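Local coordinates for novel protein similar to vertebrate potassium voltage-gated channel, subfamily H (Eag-related) family (Danio rerio, PDB 3UKN) that probably forms the pore of a voltage-gated delayed-rectifier potassium channel, of which this piece is the cytoplasmic C-linker and cyclic nucleotide-binding homology domain, at residues 101-106 / 162-167; 121-126 / 169-174. One frame throughout, in Å; residues are numbered along the deposited sequence.

Interaction 1 of 2, residues 101-106 / 162-167; sequences SFCAPG and VKALTY
Pro105 and Tyr167 form the surface part of this contact. Pro105 CD stands 3.5 Å from the centroid of the Tyr167 ring and only 8° off the ring normal, a CH-pi contact over the face; the phenol reaches that place with CG anti to its own carbonyl carbon. Ala104 CB lies more loosely against the ring, 4.2 Å from Tyr167 CE1. At the base of the tyrosine, Tyr167 CA approaches Cys103 O at 3.4 Å, a CA-H...O contact. Inward, the Cys103 side chain is set with SG anti to the backbone N (chi1 -167°), which lays the sulfur 3.7 Å from Ala164 CB. Ala164 CB is also pressed to 3.1 Å from Ala104 O, a tight spot. One hydrogen bond crosses the segments: Gly106 N to Ala164 O, 2.8 Å and fairly straight at 160°, with the donor above the carbonyl plane. Gly106 turns the chain here with a positive phi, readily taken by glycine. Beside it the Lys163 chain, bent at chi3, brings CE to 3.8 Å from Gly106 O. Both segments are strand ends running into loops, where the chain passes from one sheet to the other in the beta-roll of a cyclic nucleotide-binding homology domain.

Interaction 2 of 2, residues 121-126 / 169-174; sequences FVCSGS and DLQYIS
Two antiparallel strands pair here, and a classic beta bulge interrupts their register. Phe121 and Gln171 form a hydrogen-bonded pair: Phe121 N gives to Gln171 O at 2.7 Å, while Gln171 N returns a bond to Phe121 O that is nearly straight (170°) and lies in the carbonyl plane. Beyond the non-hydrogen-bonded pair Val122-Leu170, Cys123 and Ser124 both face Asp169, whose O takes two donors: Cys123 N at 2.8 Å, nearly along the C=O axis, and Ser124 N, longer at 3.3 Å but on a lone pair. Asp169 N closes the bulge on Ser124 O.

The close packing lies toward the buried end. Cys123 SG, anti to its carbonyl carbon, sits 3.4 Å from Gln171 CG and in the plane of the Phe121 ring, at its edge. The Gln171 chain is extended beyond CG, and its amide is held by Glu76 and Leu77 N. On the other face Val122 CG2 and Leu170 CD2 lie side by side, 4.0 Å apart. The bulge end is more open: Ser124 and Asp169 are partly exposed, the aspartate is poorly ordered, and Ser124 OG comes to 3.1 Å from Asp169 CB. Strand 168-174 runs between strands 118-122 and 99-103, and at its far end Ser174 OG N-caps helix 175-184 through Gly177 N.

Strands 99-103 and 168-174 are neighbours in one sheet, so the two contacts adjoin: Ser101 N lies 2.9 Å from Leu170 O, a probable hydrogen bond, and Cys103 CB packs on Leu170 CD1. A second probable bond, Leu165 N to Ser126 O at 2.8 Å, joins 121-126 and 162-167 where both pass between the sheets. The centres of the two contacts are about 10 Å apart; that of interaction 2 lies about 7 Å from the centre of the chain and that of interaction 1 about 13 Å. Interaction 2, a strand pair, has no exposed touching residue and five backbone hydrogen bonds, whereas interaction 1, where the strands run out into loops, has four exposed, one such bond, and proline-on-tyrosine and methyl packing.

Interaction 1 of 2, residues 101-106 / 162-167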
loop_
_atom_site.group_PDB
_atom_site.type_symbol
_atom_site.label_atom_id
_atom_site.label_comp_id
_atom_site.label_asym_id
_atom_site.label_seq_id
_atom_site.Cartn_x
_atom_site.Cartn_y
_atom_site.Cartn_z
ATOM N N SER B 101 -14.997 1.906 -0.675
ATOM C CA SER B 101 -14.879 1.608 -2.095
ATOM C C SER B 101 -16.213 1.199 -2.663
ATOM O O SER B 101 -16.976 0.490 -2.006
ATOM C CB SER B 101 -13.841 0.508 -2.364
ATOM O OG SER B 101 -13.745 0.219 -3.760
ATOM N N PHE B 102 -16.489 1.667 -3.878
ATOM C CA PHE B 102 -17.635 1.212 -4.648
ATOM C C PHE B 102 -17.269 -0.157 -5.176
ATOM O O PHE B 102 -16.084 -0.484 -5.325
ATOM C CB PHE B 102 -17.936 2.147 -5.831
ATOM C CG PHE B 102 -18.407 3.520 -5.426
ATOM C CD1 PHE B 102 -19.758 3.781 -5.249
ATOM C CD2 PHE B 102 -17.501 4.552 -5.237
ATOM C CE1 PHE B 102 -20.193 5.044 -4.879
ATOM C CE2 PHE B 102 -17.933 5.812 -4.869
ATOM C CZ PHE B 102 -19.279 6.057 -4.689
ATOM N N CYS B 103 -18.285 -0.954 -5.458
ATOM C CA CYS B 103 -18.098 -2.304 -5.951
ATOM C C CYS B 103 -19.186 -2.548 -7.005
ATOM O O CYS B 103 -20.322 -2.102 -6.856
ATOM C CB CYS B 103 -18.195 -3.295 -4.774
ATOM S SG CYS B 103 -17.628 -4.970 -5.137
ATOM N N ALA B 104 -18.831 -3.214 -8.095
ATOM C CA ALA B 104 -19.783 -3.440 -9.177
ATOM C C ALA B 104 -20.417 -4.824 -9.069
ATOM O O ALA B 104 -19.836 -5.739 -8.469
ATOM C CB ALA B 104 -19.105 -3.273 -10.524
ATOM N N PRO B 105 -21.617 -4.986 -9.643
ATOM C CA PRO B 105 -22.279 -6.289 -9.618
ATOM C C PRO B 105 -21.369 -7.361 -10.208
ATOM O O PRO B 105 -20.778 -7.143 -11.254
ATOM C CB PRO B 105 -23.495 -6.077 -10.527
ATOM C CG PRO B 105 -23.761 -4.627 -10.464
ATOM C CD PRO B 105 -22.417 -3.971 -10.345
ATOM N N GLY B 106 -21.261 -8.502 -9.537
ATOM C CA GLY B 106 -20.446 -9.606 -10.018
ATOM C C GLY B 106 -18.963 -9.443 -9.725
ATOM O O GLY B 106 -18.155 -10.323 -10.042
ATOM N N VAL B 162 -16.876 -13.917 -1.869
ATOM C CA VAL B 162 -17.935 -12.932 -1.655
ATOM C C VAL B 162 -18.025 -12.037 -2.873
ATOM O O VAL B 162 -17.062 -11.346 -3.214
ATOM C CB VAL B 162 -17.709 -12.002 -0.431
ATOM C CG1 VAL B 162 -18.866 -11.005 -0.346
ATOM C CG2 VAL B 162 -17.582 -12.788 0.876
ATOM N N LYS B 163 -19.188 -12.035 -3.513
ATOM C CA LYS B 163 -19.382 -11.313 -4.762
ATOM C C LYS B 163 -20.496 -10.281 -4.605
ATOM O O LYS B 163 -21.539 -10.585 -4.041
ATOM C CB LYS B 163 -19.779 -12.297 -5.861
ATOM C CG LYS B 163 -18.674 -13.237 -6.329
ATOM C CD LYS B 163 -19.197 -14.210 -7.380
ATOM C CE LYS B 163 -19.780 -13.473 -8.588
ATOM N NZ LYS B 163 -20.239 -14.408 -9.655
ATOM N N ALA B 164 -20.282 -9.067 -5.099
ATOM C CA ALA B 164 -21.347 -8.076 -5.118
ATOM C C ALA B 164 -22.470 -8.600 -5.987
ATOM O O ALA B 164 -22.226 -9.258 -6.998
ATOM C CB ALA B 164 -20.836 -6.745 -5.664
ATOM N N LEU B 165 -23.704 -8.323 -5.589
ATOM C CA LEU B 165 -24.866 -8.686 -6.391
ATOM C C LEU B 165 -25.398 -7.448 -7.084
ATOM O O LEU B 165 -25.848 -7.507 -8.226
ATOM C CB LEU B 165 -25.960 -9.282 -5.512
ATOM C CG LEU B 165 -25.785 -10.754 -5.179
ATOM C CD1 LEU B 165 -26.595 -11.104 -3.942
ATOM C CD2 LEU B 165 -26.208 -11.583 -6.382
ATOM N N THR B 166 -25.361 -6.332 -6.363
ATOM C CA THR B 166 -25.699 -5.033 -6.924
ATOM C C THR B 166 -24.491 -4.118 -6.737
ATOM O O THR B 166 -23.448 -4.540 -6.208
ATOM C CB THR B 166 -26.938 -4.417 -6.225
ATOM O OG1 THR B 166 -26.584 -3.955 -4.912
ATOM C CG2 THR B 166 -28.058 -5.453 -6.104
ATOM N N TYR B 167 -24.618 -2.879 -7.199
ATOM C CA TYR B 167 -23.671 -1.839 -6.840
ATOM C C TYR B 167 -23.631 -1.734 -5.332
ATOM O O TYR B 167 -24.682 -1.644 -4.688
ATOM C CB TYR B 167 -24.058 -0.511 -7.488
ATOM C CG TYR B 167 -23.757 -0.526 -8.961
ATOM C CD1 TYR B 167 -22.456 -0.350 -9.407
ATOM C CD2 TYR B 167 -24.748 -0.772 -9.901
ATOM C CE1 TYR B 167 -22.143 -0.386 -10.747
ATOM C CE2 TYR B 167 -24.445 -0.818 -11.260
ATOM C CZ TYR B 167 -23.132 -0.620 -11.674
ATOM O OH TYR B 167 -22.781 -0.655 -13.004
#

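Interaction 2 of 2, residues 121-126 / 169-174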
loop_
_atom_site.group_PDB
_atom_site.type_symbol
_atom_site.label_atom_id
_atom_site.label_comp_id
_atom_site.label_asym_id
_atom_site.label_seq_id
_atom_site.Cartn_x
_atom_site.Cartn_y
_atom_site.Cartn_z
ATOM N N PHE B 121 -17.347 -3.639 5.809
ATOM C CA PHE B 121 -18.664 -3.288 6.309
ATOM C C PHE B 121 -19.471 -2.832 5.106
ATOM O O PHE B 121 -19.015 -1.977 4.356
ATOM C CB PHE B 121 -18.534 -2.166 7.359
ATOM C CG PHE B 121 -19.865 -1.624 7.867
ATOM C CD1 PHE B 121 -20.471 -2.164 8.993
ATOM C CD2 PHE B 121 -20.482 -0.554 7.238
ATOM C CE1 PHE B 121 -21.695 -1.668 9.471
ATOM C CE2 PHE B 121 -21.693 -0.049 7.711
ATOM C CZ PHE B 121 -22.304 -0.607 8.827
ATOM N N VAL B 122 -20.653 -3.419 4.902
ATOM C CA VAL B 122 -21.554 -2.980 3.826
ATOM C C VAL B 122 -22.398 -1.752 4.220
ATOM O O VAL B 122 -23.284 -1.867 5.059
ATOM C CB VAL B 122 -22.517 -4.116 3.414
ATOM C CG1 VAL B 122 -23.214 -3.794 2.092
ATOM C CG2 VAL B 122 -21.771 -5.424 3.308
ATOM N N CYS B 123 -22.133 -0.589 3.615
ATOM C CA CYS B 123 -22.984 0.603 3.832
ATOM C C CYS B 123 -24.219 0.609 2.939
ATOM O O CYS B 123 -25.248 1.149 3.310
ATOM C CB CYS B 123 -22.234 1.922 3.591
ATOM S SG CYS B 123 -20.702 2.134 4.474
ATOM N N SER B 124 -24.100 0.055 1.740
ATOM C CA SER B 124 -25.265 -0.138 0.888
ATOM C C SER B 124 -24.979 -1.222 -0.135
ATOM O O SER B 124 -23.826 -1.589 -0.362
ATOM C CB SER B 124 -25.651 1.159 0.185
ATOM O OG SER B 124 -24.531 1.690 -0.490
ATOM N N GLY B 125 -26.034 -1.732 -0.752
ATOM C CA GLY B 125 -25.893 -2.762 -1.753
ATOM C C GLY B 125 -26.096 -4.141 -1.176
ATOM O O GLY B 125 -26.275 -4.310 0.034
ATOM N N SER B 126 -26.068 -5.135 -2.052
ATOM C CA SER B 126 -26.201 -6.510 -1.623
ATOM C C SER B 126 -25.068 -7.350 -2.186
ATOM O O SER B 126 -24.479 -7.007 -3.210
ATOM C CB SER B 126 -27.547 -7.070 -2.057
ATOM O OG SER B 126 -28.589 -6.231 -1.596
ATOM N N ASP B 169 -21.550 -0.153 -1.681
ATOM C CA ASP B 169 -20.692 0.824 -1.038
ATOM C C ASP B 169 -20.131 0.218 0.248
ATOM O O ASP B 169 -20.867 -0.032 1.207
ATOM C CB ASP B 169 -21.478 2.092 -0.740
ATOM C CG ASP B 169 -20.595 3.235 -0.311
ATOM O OD1 ASP B 169 -19.532 2.977 0.295
ATOM O OD2 ASP B 169 -20.970 4.395 -0.573
ATOM N N LEU B 170 -18.825 -0.017 0.261
ATOM C CA LEU B 170 -18.177 -0.720 1.349
ATOM C C LEU B 170 -17.227 0.166 2.143
ATOM O O LEU B 170 -16.611 1.072 1.594
ATOM C CB LEU B 170 -17.394 -1.897 0.779
ATOM C CG LEU B 170 -18.219 -2.897 -0.027
ATOM C CD1 LEU B 170 -17.293 -3.823 -0.815
ATOM C CD2 LEU B 170 -19.095 -3.695 0.907
ATOM N N GLN B 171 -17.126 -0.099 3.440
ATOM C CA GLN B 171 -16.075 0.467 4.271
ATOM C C GLN B 171 -15.227 -0.675 4.774
ATOM O O GLN B 171 -15.676 -1.820 4.797
ATOM C CB GLN B 171 -16.649 1.213 5.474
ATOM C CG GLN B 171 -17.386 2.462 5.119
ATOM C CD GLN B 171 -17.866 3.225 6.330
ATOM O OE1 GLN B 171 -17.635 2.825 7.477
ATOM N NE2 GLN B 171 -18.543 4.335 6.082
ATOM N N TYR B 172 -14.015 -0.368 5.219
ATOM C CA TYR B 172 -13.125 -1.424 5.677
ATOM C C TYR B 172 -11.920 -0.868 6.409
ATOM O O TYR B 172 -11.578 0.311 6.275
ATOM C CB TYR B 172 -12.685 -2.307 4.491
ATOM C CG TYR B 172 -11.785 -1.622 3.475
ATOM C CD1 TYR B 172 -10.391 -1.643 3.615
ATOM C CD2 TYR B 172 -12.324 -0.965 2.361
ATOM C CE1 TYR B 172 -9.547 -1.017 2.659
ATOM C CE2 TYR B 172 -11.484 -0.336 1.404
ATOM C CZ TYR B 172 -10.108 -0.363 1.568
ATOM O OH TYR B 172 -9.305 0.253 0.624
ATOM N N ILE B 173 -11.281 -1.745 7.170
ATOM C CA ILE B 173 -10.046 -1.462 7.874
ATOM C C ILE B 173 -9.117 -2.672 7.646
ATOM O O ILE B 173 -9.542 -3.825 7.800
ATOM C CB ILE B 173 -10.301 -1.323 9.358
ATOM C CG1 ILE B 173 -11.386 -0.281 9.612
ATOM C CG2 ILE B 173 -9.020 -0.969 10.099
ATOM C CD1 ILE B 173 -11.586 0.032 11.077
ATOM N N SER B 174 -7.872 -2.411 7.253
ATOM C CA SER B 174 -6.924 -3.477 6.981
ATOM C C SER B 174 -6.614 -4.168 8.279
ATOM O O SER B 174 -6.616 -3.538 9.345
ATOM C CB SER B 174 -5.625 -2.908 6.412
ATOM O OG SER B 174 -4.994 -2.073 7.372
#